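Local structure of CRISPR-associated protein CasA/Cse1 (Thermus thermophilus, 4AN8) at residues Val208-Pro212 / Glu213-Pro217. The protein forms part of the Cascade ribonucleoprotein complex of the type I-E CRISPR system and probably takes part in adaptive immunity against invading nucleic acids. Sequence-based numbering, arbitrary orientation.
Sequences VPYTP and EDDAP
Glu213 folds its side chain back along Pro212, so that its carboxylate end comes up against Thr211. Its CG stands anti to the carbonyl carbon and the chain bends at chi2, which carries OE1 to 3.2 Å from CB of Thr211. The same oxygen lies 3.7 Å from CD of Pro212, whose ring lies alongside the glutamate chain. The approach to Thr211 and Pro212 is a van der Waals contact rather than a hydrogen bond, and the glutamate is exposed and poorly ordered. Its main chain is tied in more definitely: a water donates to O of Thr211 and, at 2.7 Å, to O of Glu213, bridging two carbonyls that face the same solvent molecule.

Pro212 to Asp215 form a type II beta turn, with Glu213 and Asp214 at the corners; Asp214 takes the positive phi (75°) that this turn requires at its third position. The turn sits in the long loop between helices 199-206 and 226-229. The carbonyl of Asp214 accepts a hydrogen bond from Arg243.

At Asp215 the turn closes through a weak bond from N to O of Pro212, 3.2 Å long and bent to 131°. Its side chain makes the shorter bond: with CG anti to the backbone N, the carboxylate reaches back to the phenol of Tyr210, and OH donates to OD2 at 2.6 Å. The hydroxyl meets the anti side of OD2, slightly out of the carboxylate plane, while ring and carboxylate are turned 73° apart. Both carboxylate oxygens of this buried aspartate also accept backbone N-H groups of helix 241-245, OD2 from Thr242 and OD1 from Arg243. Arg66 of helix 50-67 donates to both the Tyr210 hydroxyl and O of Pro212.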
ATOM      1  N   VAL A 208     -15.595   1.992  -2.805  1.00 24.32           N
ATOM      2  CA  VAL A 208     -16.253   2.644  -1.688  1.00 24.32           C
ATOM      3  C   VAL A 208     -17.297   3.656  -2.190  1.00 24.32           C
ATOM      4  O   VAL A 208     -17.053   4.373  -3.179  1.00 24.32           O
ATOM      5  CB  VAL A 208     -15.182   3.331  -0.814  1.00 18.32           C
ATOM      6  CG1 VAL A 208     -15.813   4.078   0.398  1.00 18.32           C
ATOM      7  CG2 VAL A 208     -14.127   2.283  -0.365  1.00 18.32           C
ATOM      8  N   PRO A 209     -18.472   3.697  -1.529  1.00 24.49           N
ATOM      9  CA  PRO A 209     -19.557   4.593  -1.960  1.00 24.49           C
ATOM     10  C   PRO A 209     -19.024   5.969  -2.236  1.00 24.49           C
ATOM     11  O   PRO A 209     -18.258   6.518  -1.440  1.00 24.49           O
ATOM     12  CB  PRO A 209     -20.520   4.591  -0.768  1.00 23.69           C
ATOM     13  CG  PRO A 209     -20.403   3.115  -0.270  1.00 23.69           C
ATOM     14  CD  PRO A 209     -18.924   2.729  -0.505  1.00 23.69           C
ATOM     15  N   TYR A 210     -19.415   6.503  -3.386  1.00 23.56           N
ATOM     16  CA  TYR A 210     -18.825   7.717  -3.909  1.00 23.56           C
ATOM     17  C   TYR A 210     -19.903   8.610  -4.488  1.00 23.56           C
ATOM     18  O   TYR A 210     -20.853   8.109  -5.081  1.00 23.56           O
ATOM     19  CB  TYR A 210     -17.870   7.336  -5.029  1.00 22.53           C
ATOM     20  CG  TYR A 210     -17.280   8.491  -5.824  1.00 22.53           C
ATOM     21  CD1 TYR A 210     -16.243   9.252  -5.306  1.00 22.53           C
ATOM     22  CD2 TYR A 210     -17.731   8.777  -7.115  1.00 22.53           C
ATOM     23  CE1 TYR A 210     -15.688  10.291  -6.023  1.00 22.53           C
ATOM     24  CE2 TYR A 210     -17.177   9.812  -7.852  1.00 22.53           C
ATOM     25  CZ  TYR A 210     -16.151  10.564  -7.300  1.00 22.53           C
ATOM     26  OH  TYR A 210     -15.580  11.593  -8.010  1.00 22.53           O
ATOM     27  N   THR A 211     -19.748   9.917  -4.291  1.00 25.70           N
ATOM     28  CA  THR A 211     -20.465  10.933  -5.059  1.00 25.70           C
ATOM     29  C   THR A 211     -19.460  11.839  -5.776  1.00 25.70           C
ATOM     30  O   THR A 211     -18.437  12.194  -5.202  1.00 25.70           O
ATOM     31  CB  THR A 211     -21.384  11.786  -4.166  1.00 38.84           C
ATOM     32  OG1 THR A 211     -20.699  12.101  -2.949  1.00 38.84           O
ATOM     33  CG2 THR A 211     -22.638  11.027  -3.825  1.00 38.84           C
ATOM     34  N   PRO A 212     -19.740  12.194  -7.039  1.00 34.62           N
ATOM     35  CA  PRO A 212     -18.783  12.926  -7.885  1.00 34.62           C
ATOM     36  C   PRO A 212     -18.548  14.390  -7.529  1.00 34.62           C
ATOM     37  O   PRO A 212     -17.576  14.979  -8.024  1.00 34.62           O
ATOM     38  CB  PRO A 212     -19.397  12.836  -9.293  1.00 24.62           C
ATOM     39  CG  PRO A 212     -20.803  12.517  -9.088  1.00 24.62           C
ATOM     40  CD  PRO A 212     -20.906  11.730  -7.804  1.00 24.62           C
ATOM     41  N   GLU A 213     -19.397  14.974  -6.691  1.00 40.65           N
ATOM     42  CA  GLU A 213     -19.335  16.421  -6.479  1.00 40.65           C
ATOM     43  C   GLU A 213     -17.963  16.930  -5.991  1.00 40.65           C
ATOM     44  O   GLU A 213     -17.415  16.419  -5.014  1.00 40.65           O
ATOM     45  CB  GLU A 213     -20.453  16.872  -5.531  1.00110.03           C
ATOM     46  CG  GLU A 213     -21.850  16.885  -6.162  1.00110.03           C
ATOM     47  CD  GLU A 213     -22.460  15.497  -6.324  1.00110.03           C
ATOM     48  OE1 GLU A 213     -21.972  14.548  -5.672  1.00110.03           O
ATOM     49  OE2 GLU A 213     -23.434  15.357  -7.098  1.00110.03           O
ATOM     50  N   ASP A 214     -17.419  17.936  -6.672  1.00 46.70           N
ATOM     51  CA  ASP A 214     -16.217  18.633  -6.202  1.00 46.70           C
ATOM     52  C   ASP A 214     -14.969  17.791  -6.405  1.00 46.70           C
ATOM     53  O   ASP A 214     -13.964  17.959  -5.716  1.00 46.70           O
ATOM     54  CB  ASP A 214     -16.344  19.027  -4.724  1.00 77.25           C
ATOM     55  CG  ASP A 214     -17.311  20.188  -4.500  1.00 77.25           C
ATOM     56  OD1 ASP A 214     -18.540  19.958  -4.513  1.00 77.25           O
ATOM     57  OD2 ASP A 214     -16.841  21.330  -4.296  1.00 77.25           O
ATOM     58  N   ASP A 215     -15.042  16.868  -7.352  1.00 32.12           N
ATOM     59  CA  ASP A 215     -13.939  15.978  -7.601  1.00 32.12           C
ATOM     60  C   ASP A 215     -13.831  15.843  -9.102  1.00 32.12           C
ATOM     61  O   ASP A 215     -14.805  16.045  -9.819  1.00 32.12           O
ATOM     62  CB  ASP A 215     -14.194  14.620  -6.938  1.00 27.37           C
ATOM     63  CG  ASP A 215     -13.009  13.666  -7.069  1.00 27.37           C
ATOM     64  OD1 ASP A 215     -11.859  14.129  -7.060  1.00 27.37           O
ATOM     65  OD2 ASP A 215     -13.231  12.450  -7.187  1.00 27.37           O
ATOM     66  N   ALA A 216     -12.636  15.524  -9.573  1.00 20.46           N
ATOM     67  CA  ALA A 216     -12.409  15.292 -10.984  1.00 20.46           C
ATOM     68  C   ALA A 216     -11.018  14.696 -11.097  1.00 20.46           C
ATOM     69  O   ALA A 216     -10.097  15.141 -10.416  1.00 20.46           O
ATOM     70  CB  ALA A 216     -12.491  16.631 -11.774  1.00 19.12           C
ATOM     71  N   PRO A 217     -10.873  13.673 -11.930  1.00 23.65           N
ATOM     72  CA  PRO A 217      -9.542  13.131 -12.202  1.00 23.65           C
ATOM     73  C   PRO A 217      -8.792  14.079 -13.143  1.00 23.65           C
ATOM     74  O   PRO A 217      -9.412  14.969 -13.758  1.00 23.65           O
ATOM     75  CB  PRO A 217      -9.837  11.797 -12.902  1.00 22.51           C
ATOM     76  CG  PRO A 217     -11.213  12.008 -13.550  1.00 22.51           C
ATOM     77  CD  PRO A 217     -11.959  12.927 -12.599  1.00 22.51           C
TER
HETATM   78  O   HOH W   1     -16.588  13.867  -4.484  1.00 54.65           O